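Local coordinates for HTH tetR-type domain-containing protein (Streptomyces coelicolor A3, PDB 3IUV) that probably acts as a TetR-family transcription regulator that binds DNA through a predicted helix-turn-helix, though its specific function is unknown, at residues P9-R12 with Q13-D17; D41-L44 with G45-T48; A61-Q64 with A65-F69. All coordinates share one frame; numbering follows the deposited sequence.

Interaction 1: residues P9-R12 with Q13-D17; sequences PERR and QRIID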
ATOM      1  N   PRO A   9      11.953  -7.588 -26.364  1.00127.78           N
ATOM      2  CA  PRO A   9      13.036  -8.044 -27.242  1.00133.19           C
ATOM      3  C   PRO A   9      13.972  -9.017 -26.524  1.00142.94           C
ATOM      4  O   PRO A   9      13.614 -10.182 -26.355  1.00147.21           O
ATOM      5  CB  PRO A   9      13.749  -6.740 -27.594  1.00125.85           C
ATOM      6  CG  PRO A   9      12.628  -5.734 -27.634  1.00119.58           C
ATOM      7  CD  PRO A   9      11.560  -6.198 -26.651  1.00114.41           C
ATOM      8  N   GLU A  10      15.154  -8.549 -26.131  1.00141.59           N
ATOM      9  CA  GLU A  10      16.037  -9.283 -25.219  1.00136.45           C
ATOM     10  C   GLU A  10      17.164  -8.374 -24.788  1.00131.02           C
ATOM     11  O   GLU A  10      17.796  -8.574 -23.749  1.00133.50           O
ATOM     12  CB  GLU A  10      16.573 -10.582 -25.824  1.00132.30           C
ATOM     13  CG  GLU A  10      16.001 -11.837 -25.167  1.00133.14           C
ATOM     14  CD  GLU A  10      16.580 -12.098 -23.781  1.00131.94           C
ATOM     15  OE1 GLU A  10      15.938 -11.718 -22.777  1.00128.66           O
ATOM     16  OE2 GLU A  10      17.682 -12.682 -23.701  1.00132.48           O
ATOM     17  N   ARG A  11      17.416  -7.366 -25.607  1.00122.04           N
ATOM     18  CA  ARG A  11      18.233  -6.268 -25.168  1.00112.58           C
ATOM     19  C   ARG A  11      17.435  -5.509 -24.118  1.00101.75           C
ATOM     20  O   ARG A  11      17.881  -5.353 -22.983  1.00 94.29           O
ATOM     21  CB  ARG A  11      18.561  -5.352 -26.336  1.00112.24           C
ATOM     22  CG  ARG A  11      18.564  -3.885 -25.949  1.00118.70           C
ATOM     23  CD  ARG A  11      19.853  -3.449 -25.284  1.00116.29           C
ATOM     24  NE  ARG A  11      20.561  -4.554 -24.651  1.00106.00           N
ATOM     25  CZ  ARG A  11      21.748  -5.003 -25.048  1.00103.64           C
ATOM     26  NH1 ARG A  11      22.382  -4.436 -26.069  1.00 88.57           N
ATOM     27  NH2 ARG A  11      22.312  -6.011 -24.406  1.00115.42           N
ATOM     28  N   ARG A  12      16.234  -5.070 -24.497  1.00 96.95           N
ATOM     29  CA  ARG A  12      15.436  -4.187 -23.646  1.00 92.88           C
ATOM     30  C   ARG A  12      14.831  -4.906 -22.434  1.00 92.41           C
ATOM     31  O   ARG A  12      14.512  -4.290 -21.414  1.00 80.80           O
ATOM     32  CB  ARG A  12      14.358  -3.464 -24.471  1.00 92.75           C
ATOM     33  CG  ARG A  12      12.979  -4.104 -24.485  1.00 86.80           C
ATOM     34  CD  ARG A  12      11.871  -3.053 -24.754  1.00 92.84           C
ATOM     35  NE  ARG A  12      10.634  -3.375 -24.023  1.00103.42           N
ATOM     36  CZ  ARG A  12       9.752  -2.482 -23.570  1.00 87.06           C
ATOM     37  NH1 ARG A  12       8.670  -2.887 -22.920  1.00 77.73           N
ATOM     38  NH2 ARG A  12       9.944  -1.186 -23.762  1.00 82.21           N
ATOM     39  N   GLN A  13      14.685  -6.218 -22.552  1.00 90.74           N
ATOM     40  CA  GLN A  13      14.210  -7.019 -21.451  1.00 82.42           C
ATOM     41  C   GLN A  13      15.264  -7.075 -20.355  1.00 92.71           C
ATOM     42  O   GLN A  13      14.970  -6.865 -19.164  1.00 93.63           O
ATOM     43  CB  GLN A  13      13.921  -8.432 -21.944  1.00100.95           C
ATOM     44  CG  GLN A  13      13.228  -9.307 -20.914  1.00104.45           C
ATOM     45  CD  GLN A  13      11.901  -8.729 -20.486  1.00 93.84           C
ATOM     46  OE1 GLN A  13      11.123  -8.233 -21.314  1.00 87.18           O
ATOM     47  NE2 GLN A  13      11.633  -8.779 -19.188  1.00 92.35           N
ATOM     48  N   ARG A  14      16.492  -7.384 -20.762  1.00 95.40           N
ATOM     49  CA  ARG A  14      17.603  -7.461 -19.830  1.00 94.42           C
ATOM     50  C   ARG A  14      17.619  -6.188 -19.042  1.00 97.53           C
ATOM     51  O   ARG A  14      17.826  -6.201 -17.826  1.00110.59           O
ATOM     52  CB  ARG A  14      18.925  -7.601 -20.571  1.00 98.12           C
ATOM     53  CG  ARG A  14      19.229  -9.001 -21.056  1.00104.18           C
ATOM     54  CD  ARG A  14      20.512  -8.996 -21.853  1.00114.31           C
ATOM     55  NE  ARG A  14      21.520  -8.140 -21.232  1.00116.48           N
ATOM     56  CZ  ARG A  14      22.728  -7.925 -21.743  1.00121.04           C
ATOM     57  NH1 ARG A  14      23.070  -8.508 -22.880  1.00119.98           N
ATOM     58  NH2 ARG A  14      23.595  -7.130 -21.122  1.00125.11           N
ATOM     59  N   ILE A  15      17.390  -5.083 -19.750  1.00 83.93           N
ATOM     60  CA  ILE A  15      17.369  -3.762 -19.127  1.00 91.16           C
ATOM     61  C   ILE A  15      16.258  -3.643 -18.065  1.00 94.93           C
ATOM     62  O   ILE A  15      16.540  -3.364 -16.892  1.00 95.12           O
ATOM     63  CB  ILE A  15      17.303  -2.624 -20.190  1.00 75.00           C
ATOM     64  CG1 ILE A  15      18.659  -2.498 -20.914  1.00 69.66           C
ATOM     65  CG2 ILE A  15      16.854  -1.282 -19.561  1.00 66.78           C
ATOM     66  CD1 ILE A  15      18.704  -1.459 -22.005  1.00 57.18           C
ATOM     67  N   ILE A  16      15.013  -3.876 -18.470  1.00 91.32           N
ATOM     68  CA  ILE A  16      13.872  -3.806 -17.561  1.00 88.90           C
ATOM     69  C   ILE A  16      14.052  -4.701 -16.342  1.00 99.03           C
ATOM     70  O   ILE A  16      13.771  -4.302 -15.204  1.00 99.09           O
ATOM     71  CB  ILE A  16      12.599  -4.217 -18.279  1.00 92.31           C
ATOM     72  CG1 ILE A  16      12.275  -3.178 -19.356  1.00 97.01           C
ATOM     73  CG2 ILE A  16      11.463  -4.366 -17.285  1.00 88.45           C
ATOM     74  CD1 ILE A  16      11.100  -3.544 -20.220  1.00 90.70           C
ATOM     75  N   ASP A  17      14.519  -5.920 -16.591  1.00 98.87           N
ATOM     76  CA  ASP A  17      14.722  -6.885 -15.522  1.00 95.48           C
ATOM     77  C   ASP A  17      15.729  -6.351 -14.539  1.00 95.23           C
ATOM     78  O   ASP A  17      15.568  -6.473 -13.333  1.00 99.89           O
ATOM     79  CB  ASP A  17      15.205  -8.208 -16.101  1.00100.44           C
ATOM     80  CG  ASP A  17      14.083  -8.992 -16.764  1.00107.73           C
ATOM     81  OD1 ASP A  17      12.943  -8.956 -16.246  1.00108.99           O
ATOM     82  OD2 ASP A  17      14.336  -9.640 -17.799  1.00108.52           O
TER

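Interaction 2: residues D41-L44 with G45-T48; sequences DVPL and GSTT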
ATOM      1  N   ASP A  41      24.919  -4.709 -17.226  1.00114.29           N
ATOM      2  CA  ASP A  41      26.142  -4.852 -18.009  1.00111.93           C
ATOM      3  C   ASP A  41      25.780  -4.544 -19.465  1.00102.06           C
ATOM      4  O   ASP A  41      25.863  -5.391 -20.364  1.00 96.00           O
ATOM      5  CB  ASP A  41      26.747  -6.249 -17.850  1.00121.41           C
ATOM      6  CG  ASP A  41      28.201  -6.318 -18.309  1.00128.84           C
ATOM      7  OD1 ASP A  41      28.951  -5.333 -18.112  1.00122.07           O
ATOM      8  OD2 ASP A  41      28.596  -7.364 -18.870  1.00137.64           O
ATOM      9  N   VAL A  42      25.365  -3.302 -19.667  1.00 99.02           N
ATOM     10  CA  VAL A  42      24.805  -2.839 -20.918  1.00 93.32           C
ATOM     11  C   VAL A  42      25.202  -1.380 -20.999  1.00 87.63           C
ATOM     12  O   VAL A  42      25.244  -0.688 -19.983  1.00 95.56           O
ATOM     13  CB  VAL A  42      23.257  -3.006 -20.910  1.00 86.09           C
ATOM     14  CG1 VAL A  42      22.567  -1.774 -21.453  1.00 80.30           C
ATOM     15  CG2 VAL A  42      22.844  -4.279 -21.648  1.00 82.87           C
ATOM     16  N   PRO A  43      25.545  -0.911 -22.195  1.00 72.69           N
ATOM     17  CA  PRO A  43      25.932   0.492 -22.317  1.00 76.87           C
ATOM     18  C   PRO A  43      24.825   1.442 -21.873  1.00 77.71           C
ATOM     19  O   PRO A  43      23.642   1.159 -22.059  1.00 76.12           O
ATOM     20  CB  PRO A  43      26.187   0.646 -23.823  1.00 74.50           C
ATOM     21  CG  PRO A  43      26.607  -0.712 -24.248  1.00 66.33           C
ATOM     22  CD  PRO A  43      25.803  -1.673 -23.425  1.00 61.15           C
ATOM     23  N   LEU A  44      25.217   2.569 -21.293  1.00 70.70           N
ATOM     24  CA  LEU A  44      24.257   3.602 -20.977  1.00 73.46           C
ATOM     25  C   LEU A  44      23.422   3.893 -22.202  1.00 79.40           C
ATOM     26  O   LEU A  44      22.199   4.042 -22.112  1.00 89.45           O
ATOM     27  CB  LEU A  44      24.983   4.856 -20.543  1.00 69.22           C
ATOM     28  CG  LEU A  44      24.191   6.056 -20.026  1.00 72.11           C
ATOM     29  CD1 LEU A  44      23.299   5.715 -18.828  1.00 65.05           C
ATOM     30  CD2 LEU A  44      25.203   7.134 -19.660  1.00 76.45           C
ATOM     31  N   GLY A  45      24.099   3.965 -23.348  1.00 73.58           N
ATOM     32  CA  GLY A  45      23.472   4.296 -24.624  1.00 65.24           C
ATOM     33  C   GLY A  45      22.323   3.358 -24.989  1.00 72.44           C
ATOM     34  O   GLY A  45      21.320   3.807 -25.521  1.00 72.72           O
ATOM     35  N   SER A  46      22.491   2.063 -24.715  1.00 68.24           N
ATOM     36  CA  SER A  46      21.449   1.056 -24.888  1.00 81.79           C
ATOM     37  C   SER A  46      20.265   1.434 -24.036  1.00 81.84           C
ATOM     38  O   SER A  46      19.104   1.482 -24.455  1.00 81.72           O
ATOM     39  CB  SER A  46      21.944  -0.280 -24.333  1.00 84.70           C
ATOM     40  OG  SER A  46      22.341  -1.189 -25.336  1.00 94.08           O
ATOM     41  N   THR A  47      20.618   1.621 -22.788  1.00 81.28           N
ATOM     42  CA  THR A  47      19.734   2.013 -21.738  1.00 85.20           C
ATOM     43  C   THR A  47      18.857   3.184 -22.192  1.00 80.82           C
ATOM     44  O   THR A  47      17.626   3.156 -22.060  1.00 64.63           O
ATOM     45  CB  THR A  47      20.620   2.348 -20.514  1.00 81.01           C
ATOM     46  OG1 THR A  47      20.542   1.266 -19.570  1.00 73.31           O
ATOM     47  CG2 THR A  47      20.262   3.701 -19.893  1.00 62.29           C
ATOM     48  N   THR A  48      19.472   4.202 -22.768  1.00 71.28           N
ATOM     49  CA  THR A  48      18.699   5.372 -23.114  1.00 72.75           C
ATOM     50  C   THR A  48      17.993   5.195 -24.474  1.00 79.30           C
ATOM     51  O   THR A  48      16.939   5.781 -24.744  1.00 80.02           O
ATOM     52  CB  THR A  48      19.570   6.630 -23.020  1.00 70.54           C
ATOM     53  OG1 THR A  48      20.566   6.599 -24.042  1.00 71.39           O
ATOM     54  CG2 THR A  48      20.277   6.673 -21.659  1.00 73.87           C
TER

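Interaction 3: residues A61-Q64 with A65-F69; sequences ALRQ and ANEGF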
ATOM      1  N   ALA A  61       9.112  -0.953 -16.275  1.00106.60           N
ATOM      2  CA  ALA A  61       9.470  -1.784 -15.134  1.00114.26           C
ATOM      3  C   ALA A  61       8.232  -2.327 -14.415  1.00122.38           C
ATOM      4  O   ALA A  61       8.149  -3.519 -14.102  1.00131.81           O
ATOM      5  CB  ALA A  61      10.345  -1.006 -14.178  1.00112.08           C
ATOM      6  N   LEU A  62       7.260  -1.456 -14.174  1.00111.75           N
ATOM      7  CA  LEU A  62       6.053  -1.878 -13.488  1.00112.48           C
ATOM      8  C   LEU A  62       5.066  -2.616 -14.396  1.00114.56           C
ATOM      9  O   LEU A  62       4.635  -3.721 -14.080  1.00116.40           O
ATOM     10  CB  LEU A  62       5.375  -0.693 -12.813  1.00116.76           C
ATOM     11  CG  LEU A  62       4.093  -1.070 -12.076  1.00124.36           C
ATOM     12  CD1 LEU A  62       2.920  -1.135 -13.037  1.00130.18           C
ATOM     13  CD2 LEU A  62       4.258  -2.390 -11.335  1.00124.91           C
ATOM     14  N   ARG A  63       4.684  -1.994 -15.503  1.00112.52           N
ATOM     15  CA  ARG A  63       3.737  -2.618 -16.419  1.00115.98           C
ATOM     16  C   ARG A  63       4.070  -4.098 -16.611  1.00115.26           C
ATOM     17  O   ARG A  63       3.178  -4.906 -16.861  1.00113.52           O
ATOM     18  CB  ARG A  63       3.708  -1.875 -17.765  1.00123.79           C
ATOM     19  CG  ARG A  63       2.588  -2.297 -18.727  1.00127.93           C
ATOM     20  CD  ARG A  63       2.256  -1.169 -19.703  1.00129.20           C
ATOM     21  NE  ARG A  63       1.556  -0.064 -19.045  1.00128.95           N
ATOM     22  CZ  ARG A  63       1.610   1.208 -19.431  1.00124.25           C
ATOM     23  NH1 ARG A  63       2.348   1.561 -20.477  1.00122.67           N
ATOM     24  NH2 ARG A  63       0.933   2.130 -18.757  1.00118.92           N
ATOM     25  N   GLN A  64       5.351  -4.447 -16.487  1.00114.74           N
ATOM     26  CA  GLN A  64       5.762  -5.849 -16.513  1.00106.73           C
ATOM     27  C   GLN A  64       5.226  -6.572 -15.290  1.00109.82           C
ATOM     28  O   GLN A  64       4.640  -7.648 -15.402  1.00110.73           O
ATOM     29  CB  GLN A  64       7.281  -6.004 -16.563  1.00 96.69           C
ATOM     30  CG  GLN A  64       7.740  -7.382 -16.082  1.00 95.63           C
ATOM     31  CD  GLN A  64       9.009  -7.876 -16.768  1.00110.50           C
ATOM     32  OE1 GLN A  64       9.247  -7.609 -17.957  1.00 99.11           O
ATOM     33  NE2 GLN A  64       9.828  -8.617 -16.021  1.00119.44           N
ATOM     34  N   ALA A  65       5.446  -5.993 -14.113  1.00113.06           N
ATOM     35  CA  ALA A  65       4.817  -6.511 -12.904  1.00112.36           C
ATOM     36  C   ALA A  65       3.339  -6.735 -13.192  1.00110.70           C
ATOM     37  O   ALA A  65       2.860  -7.871 -13.155  1.00108.98           O
ATOM     38  CB  ALA A  65       4.984  -5.549 -11.752  1.00109.58           C
ATOM     39  N   ASN A  66       2.626  -5.646 -13.486  1.00108.13           N
ATOM     40  CA  ASN A  66       1.224  -5.714 -13.924  1.00 91.69           C
ATOM     41  C   ASN A  66       0.896  -6.844 -14.910  1.00 82.67           C
ATOM     42  O   ASN A  66      -0.160  -7.442 -14.812  1.00 81.01           O
ATOM     43  CB  ASN A  66       0.752  -4.379 -14.512  1.00 86.11           C
ATOM     44  CG  ASN A  66       0.382  -3.369 -13.454  1.00 80.04           C
ATOM     45  OD1 ASN A  66       0.335  -3.689 -12.265  1.00 93.19           O
ATOM     46  ND2 ASN A  66       0.113  -2.135 -13.880  1.00 75.15           N
ATOM     47  N   GLU A  67       1.783  -7.140 -15.858  1.00 96.37           N
ATOM     48  CA  GLU A  67       1.523  -8.232 -16.802  1.00 97.13           C
ATOM     49  C   GLU A  67       1.783  -9.620 -16.201  1.00 91.88           C
ATOM     50  O   GLU A  67       1.185 -10.609 -16.625  1.00 79.54           O
ATOM     51  CB  GLU A  67       2.295  -8.028 -18.105  1.00 97.42           C
ATOM     52  CG  GLU A  67       1.792  -6.830 -18.904  1.00113.48           C
ATOM     53  CD  GLU A  67       2.684  -6.478 -20.092  1.00131.13           C
ATOM     54  OE1 GLU A  67       2.378  -5.478 -20.779  1.00133.57           O
ATOM     55  OE2 GLU A  67       3.684  -7.196 -20.335  1.00132.39           O
ATOM     56  N   GLY A  68       2.656  -9.677 -15.197  1.00 94.47           N
ATOM     57  CA  GLY A  68       2.936 -10.916 -14.493  1.00 99.99           C
ATOM     58  C   GLY A  68       1.740 -11.440 -13.719  1.00109.96           C
ATOM     59  O   GLY A  68       1.413 -12.630 -13.793  1.00119.28           O
ATOM     60  N   PHE A  69       1.096 -10.548 -12.967  1.00101.56           N
ATOM     61  CA  PHE A  69      -0.120 -10.862 -12.218  1.00 99.74           C
ATOM     62  C   PHE A  69      -1.299 -11.225 -13.146  1.00 96.24           C
ATOM     63  O   PHE A  69      -2.035 -12.183 -12.879  1.00 96.35           O
ATOM     64  CB  PHE A  69      -0.485  -9.682 -11.298  1.00 98.86           C
ATOM     65  CG  PHE A  69      -1.804  -9.843 -10.569  1.00 90.61           C
ATOM     66  CD1 PHE A  69      -1.891 -10.622  -9.420  1.00 88.75           C
ATOM     67  CD2 PHE A  69      -2.950  -9.190 -11.024  1.00 78.84           C
ATOM     68  CE1 PHE A  69      -3.107 -10.759  -8.742  1.00 81.31           C
ATOM     69  CE2 PHE A  69      -4.157  -9.321 -10.369  1.00 67.66           C
ATOM     70  CZ  PHE A  69      -4.237 -10.105  -9.225  1.00 75.13           C
TER

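Interaction 1: residues P9-R12 with Q13-D17
R12 and I16 are joined by both backbone and side chain, and the backbone bonds give the firmest evidence of how the helix starts. I16 N reaches R12 O at 3.0 Å with an N-H...O angle of 172°, so this bond is nearly straight. One residue earlier, I15 N donates to R11 O at 3.3 Å. R14 N to E10 O, at 3.5 Å, is weak; E10 is the N-cap residue.

Two side-chain contacts follow the same i to i+4 spacing. In the first, a methyl lies over a guanidinium: I16 CD1 sits over one face of the R12 group, 3.7 Å from R12 NH1 and offset toward its rim. I16 CG1 stands anti to its own carbonyl carbon (chi1 -67°), which directs the chain back toward R12. The second is aliphatic, I15 CD1 lying 4.0 Å from R11 CD.

Among the charged groups, R11 NH2 lies over a face of the R14 guanidinium, and the two planes are turned 89° apart. These like charges have no attraction of their own; R14 is held instead by its NH2, which donates to A40 O.

The amide group works differently: Q13 NE2 donates to D17 OD2 at 3.2 Å, meeting it from above the carboxylate plane. Both Q13 and D17 have a further partner in Q64.

Buried I15 and I16 pack on F51. Helix 11-24 meets helix 44-50 through H50 and helix 54-73 through A60 and Q64, as expected for the first helix of a TetR-type DNA-binding domain.

Interaction 2: residues D41-L44 with G45-T48
V42 and S46 meet on the packed side of this turn, with V42 CG1 nearest to S46 CB at 3.3 Å. The evidence for close packing is burial: V42 is enclosed, its side chain also touching R11, R14 and I15, so V42 is packed against helix 11-24. T47 is buried too, against H33 and A37 of helix 33-40, and L44 CD1 joins it there, 3.8 Å from T47 CG2, with L44 itself touching H33. The turn is also held by the backbone: T47 N donates to P43 O at 3.1 Å, with an N-H...O angle of 180° and the donor in the carbonyl plane. P43 stands at the N-cap of helix 44-50. D41, with positive phi, closes the preceding helix in a Schellman motif, and the short link to P43 is the turn of the predicted helix-turn-helix, with helix 44-50 in the place of the recognition helix.

The solvent side is looser. P43 and G45 are exposed, and P43 CD comes only within 4.0 Å of S46 OG. At the far end T48 OG1 donates to G45 O at 3.2 Å from above the carbonyl plane. Its hydroxyl stands between the backbone N and the carbonyl carbon (chi1 68°), which turns it back along the helix. With an alanine here, G45 O would probably lose this hydroxyl partner, and part of the surface facing H33 would probably go.

Interaction 3: residues A61-Q64 with A65-F69
L62 meets both A65 and N66 through different branches of its side chain. With CG anti to the backbone N, the chain runs along the helix toward the following turn: CD2 packs on A65 CB at 3.3 Å, while CD1 lies beside the N66 carboxamide. N66 answers from the other direction. Its CG is anti to the carbonyl carbon and beside its own N (chi1 -80°), which swings the amide back over L62; its ND2 also has a weak bond to P123 O.

R63 and E67 share the i to i+4 spacing but make no salt bridge with each other. E67 is extended beyond CG, and its OE1 rests 3.8 Å from R63 CG, against the aliphatic part of the arginine. The charged ends stay apart, with 5.7 Å between R63 NE and E67 OE1. R63 bends at chi3, and its NE forms a salt bridge with E127. The E67 charge could still exert a modest pull on the arginine across that distance.

With CG anti to the backbone N (chi1 159°), Q64 reaches toward helix 11-24, where OE1 accepts from Q13 NE2 and NE2 donates to D17 OD1. Both ends of the amide are therefore used, which fixes its rotation.

Under these side chains run three i to i+4 bonds, N66 N to L62 O, E67 N to R63 O and G68 N to Q64 O. Each measures 2.8 Å, and all are bent, with N-H...O angles no wider than 143°.

Helix 54-73 has three neighbours here: Q64 packs on I16 and I20 of helix 11-24, L62, R63 and N66 turn to helix 121-139, and F69 stacks on W128 of that same helix and meets W97 of helix 86-98 edge-to-face.

In the fold
The three contacts follow one another along the chain, and interaction 1 is the hub. Its centre lies 11 Å from that of interaction 2 and 14 Å from that of interaction 3, and it touches both. Toward 41-48, R11 and R14 touch V42 in the turn of the helix-turn-helix, R11 NH2 coming 3.3 Å from V42 CG2. Toward 61-69, I16 CG2 packs 3.9 Å from A61 CA, beside the polar link through Q64. Interactions 2 and 3 do not meet, their nearest atoms being about 11 Å apart. Helix 11-24 thus bridges the probable DNA-reading helix 44-50 and helix 54-73, which leads to the C-terminal domain.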